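PDB 6BLD: cytochrome P450 268A2 Cyp268A2 from Mycobacterium marinum, which binds haem as a member of the cytochrome P450 family and holds (3E,5E)-6,10-dimethylundeca-3,5,9-trien-2-one in a pocket beside it. Local coordinates for residues R164-S167 / G171-E174; E97-F102 / E207-L212; R19-S24 / S31-L36. All blocks are in the same frame, centred on the assembly; numbering follows the deposited sequence.

Along the chain contact 3 comes first, and contacts 1 and 2 follow. Contact 2 joins residues 97-102 to 207-212, and contact 1 lies within the chain between those two segments. Contacts 1 and 2 have centres about 17 Å apart and both touch the long helix 247-278, which passes the haem. Contact 2 lines the ligand pocket, whereas contact 1 is packing at the end of helix 160-170. Contact 3 joins the two first helices of the chain. Its centre is about 37 Å from contact 1, across the centre of the chain, and about 30 Å from contact 2. Its Trp22 side chain is about 14 Å from haem and ligand, outside the pocket.

Contact 1: R164-S167 / G171-E174; sequences RTLS and GIPE
The backbone carbonyl of Ser167 closes the end of helix 160-170 by taking two N-H groups, those of Gly171 and Ile172. Gly171 is the C' residue that ends the helix. The 6→1 bond from Ile172 N to Ser167 O is the one found in Schellman motifs, while Gly171 N keeps the i+4 helical bond to the same oxygen. Gly171 leaves the helix with a positive phi of 92°, a conformation that glycine reaches easily. Gly171 N lies 2.7 Å from Ser167 O, tilted out of the carbonyl plane. Ile172 N is 3.1 Å from Ser167 O, in the carbonyl plane and on a lone pair. Two donors thus satisfy one carbonyl oxygen where the helix pattern runs out.

The turn brings Ile172 back against the last turns of the helix. Its CB meets Ser167 CB at 3.7 Å, across the turn. Ser167 OG lies next to Ile172 CD1 but gives its hydrogen bond to Ile163 O, one turn back in the helix. The carbonyl of Ile172 accepts a hydrogen bond from Arg177 NE.

The side chain of Leu166 lies about 5 Å from the haem at the nearest atoms. It also packs on Leu257 and Asn262 of helix 247-278, while Ile172 touches Phe254 of that helix. Leu166 CG stands opposite the backbone N across the CA-CB bond (chi1 -177°), and this carries the branch toward the loop. The two side chains cross obliquely. They meet only at their methyl ends, where Leu166 CD1 and Ile172 CD1 approach to 3.5 Å, a tight fit for two carbons.

Contact 2: E97-F102 / E207-L212; sequences EASQSF and ENQMYL. With DXJ ((3E,5E)-6,10-dimethylundeca-3,5,9-trien-2-one), chain C; HEM (protoporphyrin IX containing Fe), chain B.
Gln209 NE2, which passes 3.6 Å from Ser99 CB, is gripped by two oxygens, one from the bound ligand and one from the protein. The ligand is (3E,5E)-6,10-dimethylundeca-3,5,9-trien-2-one (DXJ), and its ketone oxygen O14 lies 2.7 Å from Gln209 NE2. The N-H...O angle is 141°, so this bond is short but clearly bent. The second acceptor is Leu95 O, in helix 93-97. Sharing the amide in this way fixes its rotation. The chain of Gln209 is extended beyond CG (chi2 -167°), which carries the amide out from helix 201-225 to the pocket.

The other end of the amide turns to Ala98, where Gln209 OE1 rests 3.5 Å from the methyl carbon CB. No hydrogen bond joins the two segments themselves. Leu95 O accepts from both Ser99 OG and Gln209 NE2, and just beyond the segment His213 NE2 bonds Ala98 O. Ser99 comes close to the same ketone, with its CB 3.4 Å from DXJ O14. Ser99 OG also accepts from Gln100 NE2 at 3.1 Å, a nearly straight bond of 165° in the amide plane of Gln100. That bond holds the Gln100 amide beside the ligand's carbon chain, with Gln100 NE2 3.4 Å from DXJ C08.

Further along the same segment, Phe102 meets the haem. Its CE1 lies 3.4 Å from the haem propionate carbon CGA, which sits at the ring edge and in its plane.

The loop after helix 93-97 thus forms one wall of the pocket, as the B-C region does in P450s. Helix 201-225 approaches it across the ligand's ketone end, helix 247-278 packs against Ser99, Ser101 and Leu212, and helix 109-117 lies against Phe102.

Contact 3: R19-S24 / S31-L36; sequences RAFWAS and SSFSEL
Phe21 and Trp22 reach from the short, weakly bonded helix 19-23 toward Ser32 and Phe33 of helix 26-39. Phe21 comes first. Its CG is trans to the backbone N (chi1 178°), which directs the ring across the gap. Ser32 OG approaches the ring edge near its plane, 3.6 Å from Phe21 CE1. Phe21 CZ also comes within 4.5 Å of Phe33 CZ.

Trp22 follows, and the Phe21 ring presents its edge to the indole. Phe21 CD2 lies 3.7 Å above one face, offset toward the rim. Trp22 CH2 meets the edge of the Phe33 ring at CZ, 4.2 Å away, and the two side chains cross at about a right angle. A hydrogen bond from Trp22 NE1 to Leu16 O anchors the indole. Phe33 in turn meets Phe335 of strand 331-335.

Ser24 ends the segment, its OG bonding Phe21 O at 2.7 Å.

The two short helical axes come no closer than 13.2 Å, with directions 106° apart, so long aromatic side chains must bridge the space. With no hydrogen bond between the segments, cohesion here rests on van der Waals contact between rings and on the weakly polar approach of a hydroxyl to a ring edge.

Contact 1: R164-S167 / G171-E174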
loop_
_atom_site.group_PDB
_atom_site.type_symbol
_atom_site.label_atom_id
_atom_site.label_comp_id
_atom_site.label_asym_id
_atom_site.label_seq_id
_atom_site.Cartn_x
_atom_site.Cartn_y
_atom_site.Cartn_z
ATOM N N ARG A 164 0.002 2.095 15.969
ATOM C CA ARG A 164 -0.403 3.019 17.024
ATOM C C ARG A 164 -1.297 4.121 16.472
ATOM O O ARG A 164 -2.324 4.454 17.073
ATOM C CB ARG A 164 0.830 3.615 17.702
ATOM C CG ARG A 164 1.555 2.649 18.618
ATOM C CD ARG A 164 2.343 3.393 19.677
ATOM N NE ARG A 164 3.403 2.570 20.249
ATOM C CZ ARG A 164 4.220 2.976 21.215
ATOM N NH1 ARG A 164 4.099 4.198 21.715
ATOM N NH2 ARG A 164 5.159 2.163 21.679
ATOM N N THR A 165 -0.925 4.690 15.323
ATOM C CA THR A 165 -1.755 5.714 14.697
ATOM C C THR A 165 -3.090 5.139 14.245
ATOM O O THR A 165 -4.139 5.771 14.424
ATOM C CB THR A 165 -1.015 6.337 13.513
ATOM O OG1 THR A 165 0.308 6.712 13.915
ATOM C CG2 THR A 165 -1.756 7.561 13.007
ATOM N N LEU A 166 -3.072 3.940 13.657
ATOM C CA LEU A 166 -4.309 3.301 13.220
ATOM C C LEU A 166 -5.216 2.994 14.405
ATOM O O LEU A 166 -6.395 3.367 14.414
ATOM C CB LEU A 166 -3.984 2.024 12.441
ATOM C CG LEU A 166 -5.123 1.217 11.807
ATOM C CD1 LEU A 166 -6.002 0.562 12.865
ATOM C CD2 LEU A 166 -5.953 2.089 10.878
ATOM N N SER A 167 -4.677 2.317 15.422
ATOM C CA SER A 167 -5.501 1.893 16.548
ATOM C C SER A 167 -6.026 3.078 17.349
ATOM O O SER A 167 -7.114 2.995 17.931
ATOM C CB SER A 167 -4.709 0.951 17.455
ATOM O OG SER A 167 -4.025 -0.031 16.698
ATOM N N GLY A 171 -9.810 2.950 17.543
ATOM C CA GLY A 171 -10.120 2.543 18.897
ATOM C C GLY A 171 -9.857 1.085 19.195
ATOM O O GLY A 171 -10.580 0.490 20.003
ATOM N N ILE A 172 -8.849 0.490 18.569
ATOM C CA ILE A 172 -8.540 -0.926 18.803
ATOM C C ILE A 172 -8.046 -1.103 20.235
ATOM O O ILE A 172 -7.176 -0.336 20.685
ATOM C CB ILE A 172 -7.496 -1.415 17.795
ATOM C CG1 ILE A 172 -7.951 -1.105 16.365
ATOM C CG2 ILE A 172 -7.235 -2.915 17.967
ATOM C CD1 ILE A 172 -7.041 -1.664 15.296
ATOM N N PRO A 173 -8.555 -2.087 20.982
ATOM C CA PRO A 173 -8.032 -2.329 22.331
ATOM C C PRO A 173 -6.550 -2.672 22.292
ATOM O O PRO A 173 -6.051 -3.264 21.332
ATOM C CB PRO A 173 -8.868 -3.514 22.831
ATOM C CG PRO A 173 -10.117 -3.473 22.011
ATOM C CD PRO A 173 -9.695 -2.962 20.662
ATOM N N GLU A 174 -5.843 -2.282 23.357
ATOM C CA GLU A 174 -4.392 -2.437 23.379
ATOM C C GLU A 174 -3.972 -3.897 23.268
ATOM O O GLU A 174 -2.950 -4.203 22.643
ATOM C CB GLU A 174 -3.819 -1.816 24.653
ATOM C CG GLU A 174 -2.310 -1.912 24.751
ATOM C CD GLU A 174 -1.602 -0.796 24.006
ATOM O OE1 GLU A 174 -2.273 0.181 23.610
ATOM O OE2 GLU A 174 -0.372 -0.896 23.818
#

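Contact 2: E97-F102 / E207-L212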
loop_
_atom_site.group_PDB
_atom_site.type_symbol
_atom_site.label_atom_id
_atom_site.label_comp_id
_atom_site.label_asym_id
_atom_site.label_seq_id
_atom_site.Cartn_x
_atom_site.Cartn_y
_atom_site.Cartn_z
ATOM N N GLU A 97 -13.982 -10.888 -0.756
ATOM C CA GLU A 97 -15.201 -10.308 -0.202
ATOM C C GLU A 97 -15.046 -9.921 1.265
ATOM O O GLU A 97 -15.786 -9.058 1.747
ATOM C CB GLU A 97 -16.367 -11.285 -0.366
ATOM C CG GLU A 97 -16.815 -11.488 -1.809
ATOM C CD GLU A 97 -17.216 -12.923 -2.103
ATOM O OE1 GLU A 97 -17.419 -13.697 -1.145
ATOM O OE2 GLU A 97 -17.329 -13.278 -3.297
ATOM N N ALA A 98 -14.099 -10.526 1.979
ATOM C CA ALA A 98 -13.897 -10.255 3.396
ATOM C C ALA A 98 -12.799 -9.231 3.658
ATOM O O ALA A 98 -12.450 -9.001 4.820
ATOM C CB ALA A 98 -13.582 -11.557 4.138
ATOM N N SER A 99 -12.257 -8.598 2.611
ATOM C CA SER A 99 -11.113 -7.707 2.784
ATOM C C SER A 99 -11.130 -6.455 1.913
ATOM O O SER A 99 -10.531 -5.453 2.315
ATOM C CB SER A 99 -9.809 -8.470 2.511
ATOM O OG SER A 99 -9.756 -8.918 1.169
ATOM N N GLN A 100 -11.783 -6.460 0.749
ATOM C CA GLN A 100 -11.594 -5.373 -0.209
ATOM C C GLN A 100 -12.405 -4.133 0.153
ATOM O O GLN A 100 -11.905 -3.009 0.025
ATOM C CB GLN A 100 -11.948 -5.850 -1.618
ATOM C CG GLN A 100 -11.070 -6.985 -2.134
ATOM C CD GLN A 100 -9.593 -6.632 -2.145
ATOM O OE1 GLN A 100 -9.102 -5.991 -3.075
ATOM N NE2 GLN A 100 -8.876 -7.052 -1.107
ATOM N N SER A 101 -13.646 -4.314 0.590
ATOM C CA SER A 101 -14.551 -3.210 0.974
ATOM C C SER A 101 -14.713 -2.292 -0.243
ATOM O O SER A 101 -14.796 -2.782 -1.379
ATOM C CB SER A 101 -14.036 -2.535 2.226
ATOM O OG SER A 101 -14.908 -1.499 2.642
ATOM N N PHE A 102 -14.756 -0.972 -0.058
ATOM C CA PHE A 102 -15.001 -0.075 -1.182
ATOM C C PHE A 102 -13.777 0.134 -2.063
ATOM O O PHE A 102 -13.876 0.848 -3.067
ATOM C CB PHE A 102 -15.532 1.280 -0.690
ATOM C CG PHE A 102 -14.601 2.011 0.240
ATOM C CD1 PHE A 102 -13.537 2.751 -0.253
ATOM C CD2 PHE A 102 -14.810 1.984 1.608
ATOM C CE1 PHE A 102 -12.689 3.428 0.598
ATOM C CE2 PHE A 102 -13.966 2.664 2.466
ATOM C CZ PHE A 102 -12.903 3.385 1.961
ATOM N N GLU A 207 -6.991 -17.490 8.419
ATOM C CA GLU A 207 -6.782 -17.369 9.859
ATOM C C GLU A 207 -6.597 -15.913 10.272
ATOM O O GLU A 207 -7.195 -15.455 11.253
ATOM C CB GLU A 207 -5.575 -18.208 10.280
ATOM C CG GLU A 207 -5.097 -17.955 11.701
ATOM C CD GLU A 207 -3.731 -18.559 11.974
ATOM O OE1 GLU A 207 -3.285 -19.413 11.178
ATOM O OE2 GLU A 207 -3.105 -18.182 12.988
ATOM N N ASN A 208 -5.783 -15.164 9.526
ATOM C CA ASN A 208 -5.562 -13.763 9.868
ATOM C C ASN A 208 -6.764 -12.900 9.510
ATOM O O ASN A 208 -7.063 -11.935 10.223
ATOM C CB ASN A 208 -4.298 -13.255 9.182
ATOM C CG ASN A 208 -3.048 -13.853 9.780
ATOM O OD1 ASN A 208 -2.500 -13.328 10.749
ATOM N ND2 ASN A 208 -2.599 -14.971 9.222
ATOM N N GLN A 209 -7.459 -13.225 8.418
ATOM C CA GLN A 209 -8.712 -12.541 8.121
ATOM C C GLN A 209 -9.753 -12.826 9.194
ATOM O O GLN A 209 -10.503 -11.929 9.598
ATOM C CB GLN A 209 -9.231 -12.966 6.749
ATOM C CG GLN A 209 -8.661 -12.171 5.595
ATOM C CD GLN A 209 -9.417 -12.410 4.307
ATOM O OE1 GLN A 209 -10.439 -13.098 4.294
ATOM N NE2 GLN A 209 -8.922 -11.842 3.213
ATOM N N MET A 210 -9.810 -14.072 9.669
ATOM C CA MET A 210 -10.783 -14.431 10.696
ATOM C C MET A 210 -10.555 -13.636 11.974
ATOM O O MET A 210 -11.512 -13.154 12.591
ATOM C CB MET A 210 -10.714 -15.931 10.977
ATOM C CG MET A 210 -11.785 -16.439 11.919
ATOM S SD MET A 210 -11.608 -18.198 12.253
ATOM C CE MET A 210 -10.691 -18.159 13.791
ATOM N N TYR A 211 -9.293 -13.479 12.384
ATOM C CA TYR A 211 -9.007 -12.720 13.597
ATOM C C TYR A 211 -9.416 -11.260 13.445
ATOM O O TYR A 211 -10.021 -10.681 14.355
ATOM C CB TYR A 211 -7.525 -12.820 13.956
ATOM C CG TYR A 211 -7.113 -11.829 15.021
ATOM C CD1 TYR A 211 -7.459 -12.030 16.350
ATOM C CD2 TYR A 211 -6.400 -10.682 14.695
ATOM C CE1 TYR A 211 -7.097 -11.124 17.329
ATOM C CE2 TYR A 211 -6.033 -9.769 15.668
ATOM C CZ TYR A 211 -6.385 -9.997 16.982
ATOM O OH TYR A 211 -6.025 -9.097 17.956
ATOM N N LEU A 212 -9.092 -10.648 12.302
ATOM C CA LEU A 212 -9.474 -9.258 12.076
ATOM C C LEU A 212 -10.988 -9.084 12.083
ATOM O O LEU A 212 -11.492 -8.055 12.548
ATOM C CB LEU A 212 -8.882 -8.760 10.758
ATOM C CG LEU A 212 -7.359 -8.609 10.735
ATOM C CD1 LEU A 212 -6.866 -8.280 9.335
ATOM C CD2 LEU A 212 -6.912 -7.548 11.729
HETATM C C10 DXJ C . -6.137 -7.854 1.122
HETATM C C13 DXJ C . -5.463 -11.616 0.879
HETATM C C01 DXJ C . -3.822 0.209 -0.613
HETATM C C02 DXJ C . -3.851 -1.189 -0.002
HETATM C C03 DXJ C . -5.006 -1.793 0.189
HETATM C C04 DXJ C . -2.543 -1.881 0.380
HETATM C C05 DXJ C . -5.065 -3.194 0.797
HETATM C C06 DXJ C . -5.974 -4.130 0.006
HETATM C C07 DXJ C . -6.315 -5.414 0.762
HETATM C C08 DXJ C . -5.801 -6.564 0.375
HETATM C C09 DXJ C . -7.258 -5.360 1.961
HETATM C C11 DXJ C . -5.822 -9.015 0.584
HETATM C C12 DXJ C . -6.148 -10.320 1.307
HETATM O O14 DXJ C . -6.930 -10.327 2.197
HETATM C CHA HEM B . -6.065 3.512 -1.372
HETATM C CHB HEM B . -6.101 3.834 3.473
HETATM C CHC HEM B . -1.350 4.841 3.442
HETATM C CHD HEM B . -1.222 3.647 -1.271
HETATM C C1A HEM B . -6.497 3.520 -0.062
HETATM C C2A HEM B . -7.852 3.289 0.399
HETATM C C3A HEM B . -7.862 3.379 1.730
HETATM C C4A HEM B . -6.512 3.667 2.170
HETATM C CMA HEM B . -9.096 3.207 2.643
HETATM C CAA HEM B . -9.073 3.001 -0.501
HETATM C CBA HEM B . -9.613 4.329 -1.025
HETATM C CGA HEM B . -10.686 4.082 -2.053
HETATM O O1A HEM B . -11.475 5.022 -2.333
HETATM O O2A HEM B . -10.759 2.945 -2.587
HETATM C C1B HEM B . -4.838 4.198 3.884
HETATM C C2B HEM B . -4.466 4.580 5.227
HETATM C C3B HEM B . -3.166 4.867 5.242
HETATM C C4B HEM B . -2.646 4.669 3.893
HETATM C CMB HEM B . -5.411 4.658 6.446
HETATM C CAB HEM B . -2.429 5.314 6.526
HETATM C CBB HEM B . -1.157 5.713 6.532
HETATM C C1C HEM B . -0.897 4.612 2.156
HETATM C C2C HEM B . 0.458 4.807 1.673
HETATM C C3C HEM B . 0.484 4.465 0.370
HETATM C C4C HEM B . -0.849 4.061 -0.011
HETATM C CMC HEM B . 1.622 5.302 2.564
HETATM C CAC HEM B . 1.649 4.485 -0.648
HETATM C CBC HEM B . 2.828 5.069 -0.416
HETATM C C1D HEM B . -2.515 3.522 -1.726
HETATM C C2D HEM B . -2.923 3.231 -3.084
HETATM C C3D HEM B . -4.260 3.190 -3.116
HETATM C C4D HEM B . -4.748 3.459 -1.776
HETATM C CMD HEM B . -1.964 3.005 -4.274
HETATM C CAD HEM B . -5.136 2.916 -4.361
HETATM C CBD HEM B . -5.222 4.187 -5.201
HETATM C CGD HEM B . -6.022 3.949 -6.456
HETATM O O1D HEM B . -6.136 4.894 -7.279
HETATM O O2D HEM B . -6.544 2.820 -6.637
HETATM N NA HEM B . -5.705 3.747 1.049
HETATM N NB HEM B . -3.703 4.263 3.097
HETATM N NC HEM B . -1.664 4.158 1.100
HETATM N ND HEM B . -3.653 3.656 -0.958
HETATM FE FE HEM B . -3.704 4.188 1.021
#

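Contact 3: R19-S24 / S31-L36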
loop_
_atom_site.group_PDB
_atom_site.type_symbol
_atom_site.label_atom_id
_atom_site.label_comp_id
_atom_site.label_asym_id
_atom_site.label_seq_id
_atom_site.Cartn_x
_atom_site.Cartn_y
_atom_site.Cartn_z
ATOM N N ARG A 19 6.580 -16.647 -10.700
ATOM C CA ARG A 19 6.951 -16.478 -9.299
ATOM C C ARG A 19 8.383 -15.975 -9.165
ATOM O O ARG A 19 8.680 -15.155 -8.288
ATOM C CB ARG A 19 6.781 -17.802 -8.552
ATOM C CG ARG A 19 5.382 -18.056 -8.019
ATOM C CD ARG A 19 4.792 -16.804 -7.398
ATOM N NE ARG A 19 3.367 -16.954 -7.116
ATOM C CZ ARG A 19 2.876 -17.328 -5.940
ATOM N NH1 ARG A 19 3.695 -17.585 -4.930
ATOM N NH2 ARG A 19 1.564 -17.439 -5.771
ATOM N N ALA A 20 9.282 -16.456 -10.027
ATOM C CA ALA A 20 10.685 -16.068 -9.933
ATOM C C ALA A 20 10.875 -14.592 -10.256
ATOM O O ALA A 20 11.733 -13.929 -9.662
ATOM C CB ALA A 20 11.532 -16.934 -10.864
ATOM N N PHE A 21 10.089 -14.059 -11.196
ATOM C CA PHE A 21 10.183 -12.638 -11.516
ATOM C C PHE A 21 9.821 -11.781 -10.312
ATOM O O PHE A 21 10.465 -10.757 -10.049
ATOM C CB PHE A 21 9.281 -12.304 -12.704
ATOM C CG PHE A 21 9.281 -10.847 -13.074
ATOM C CD1 PHE A 21 10.302 -10.315 -13.845
ATOM C CD2 PHE A 21 8.259 -10.008 -12.654
ATOM C CE1 PHE A 21 10.307 -8.977 -14.188
ATOM C CE2 PHE A 21 8.258 -8.667 -12.995
ATOM C CZ PHE A 21 9.285 -8.152 -13.765
ATOM N N TRP A 22 8.794 -12.181 -9.566
ATOM C CA TRP A 22 8.366 -11.442 -8.388
ATOM C C TRP A 22 9.126 -11.846 -7.133
ATOM O O TRP A 22 8.888 -11.267 -6.068
ATOM C CB TRP A 22 6.858 -11.617 -8.190
ATOM C CG TRP A 22 6.090 -10.937 -9.276
ATOM C CD1 TRP A 22 5.401 -11.531 -10.292
ATOM C CD2 TRP A 22 5.962 -9.525 -9.478
ATOM N NE1 TRP A 22 4.841 -10.576 -11.107
ATOM C CE2 TRP A 22 5.171 -9.336 -10.628
ATOM C CE3 TRP A 22 6.435 -8.401 -8.791
ATOM C CZ2 TRP A 22 4.841 -8.071 -11.107
ATOM C CZ3 TRP A 22 6.106 -7.145 -9.269
ATOM C CH2 TRP A 22 5.317 -6.990 -10.415
ATOM N N ALA A 23 10.034 -12.814 -7.234
ATOM C CA ALA A 23 10.976 -13.125 -6.170
ATOM C C ALA A 23 12.344 -12.500 -6.408
ATOM O O ALA A 23 13.220 -12.607 -5.545
ATOM C CB ALA A 23 11.116 -14.642 -6.011
ATOM N N SER A 24 12.544 -11.853 -7.553
ATOM C CA SER A 24 13.802 -11.201 -7.876
ATOM C C SER A 24 13.820 -9.776 -7.328
ATOM O O SER A 24 12.831 -9.270 -6.793
ATOM C CB SER A 24 14.029 -11.198 -9.388
ATOM O OG SER A 24 13.136 -10.308 -10.039
ATOM N N SER A 31 14.573 -3.533 -15.273
ATOM C CA SER A 31 15.086 -3.776 -16.619
ATOM C C SER A 31 14.003 -4.335 -17.532
ATOM O O SER A 31 14.017 -4.079 -18.742
ATOM C CB SER A 31 16.285 -4.724 -16.563
ATOM O OG SER A 31 16.042 -5.802 -15.676
ATOM N N SER A 32 13.058 -5.097 -16.975
ATOM C CA SER A 32 11.900 -5.531 -17.746
ATOM C C SER A 32 10.910 -4.390 -17.943
ATOM O O SER A 32 10.373 -4.211 -19.043
ATOM C CB SER A 32 11.221 -6.714 -17.055
ATOM O OG SER A 32 12.005 -7.889 -17.165
ATOM N N PHE A 33 10.658 -3.608 -16.888
ATOM C CA PHE A 33 9.776 -2.453 -17.010
ATOM C C PHE A 33 10.352 -1.404 -17.952
ATOM O O PHE A 33 9.597 -0.700 -18.633
ATOM C CB PHE A 33 9.524 -1.838 -15.632
ATOM C CG PHE A 33 8.694 -2.698 -14.723
ATOM C CD1 PHE A 33 7.549 -3.323 -15.191
ATOM C CD2 PHE A 33 9.054 -2.877 -13.397
ATOM C CE1 PHE A 33 6.783 -4.113 -14.356
ATOM C CE2 PHE A 33 8.291 -3.666 -12.555
ATOM C CZ PHE A 33 7.154 -4.285 -13.037
ATOM N N SER A 34 11.681 -1.285 -18.007
ATOM C CA SER A 34 12.302 -0.269 -18.852
ATOM C C SER A 34 12.080 -0.567 -20.330
ATOM O O SER A 34 11.718 0.328 -21.104
ATOM C CB SER A 34 13.796 -0.171 -18.541
ATOM O OG SER A 34 14.412 0.836 -19.325
ATOM N N GLU A 35 12.296 -1.820 -20.742
ATOM C CA GLU A 35 12.111 -2.176 -22.145
ATOM C C GLU A 35 10.655 -2.030 -22.563
ATOM O O GLU A 35 10.361 -1.567 -23.671
ATOM C CB GLU A 35 12.598 -3.601 -22.406
ATOM C CG GLU A 35 12.242 -4.115 -23.799
ATOM C CD GLU A 35 12.844 -5.473 -24.103
ATOM O OE1 GLU A 35 12.333 -6.160 -25.015
ATOM O OE2 GLU A 35 13.826 -5.854 -23.435
ATOM N N LEU A 36 9.727 -2.423 -21.689
ATOM C CA LEU A 36 8.310 -2.254 -21.990
ATOM C C LEU A 36 7.953 -0.779 -22.120
ATOM O O LEU A 36 7.330 -0.366 -23.104
ATOM C CB LEU A 36 7.461 -2.926 -20.911
ATOM C CG LEU A 36 7.515 -4.454 -20.880
ATOM C CD1 LEU A 36 6.696 -4.992 -19.720
ATOM C CD2 LEU A 36 7.032 -5.037 -22.199
#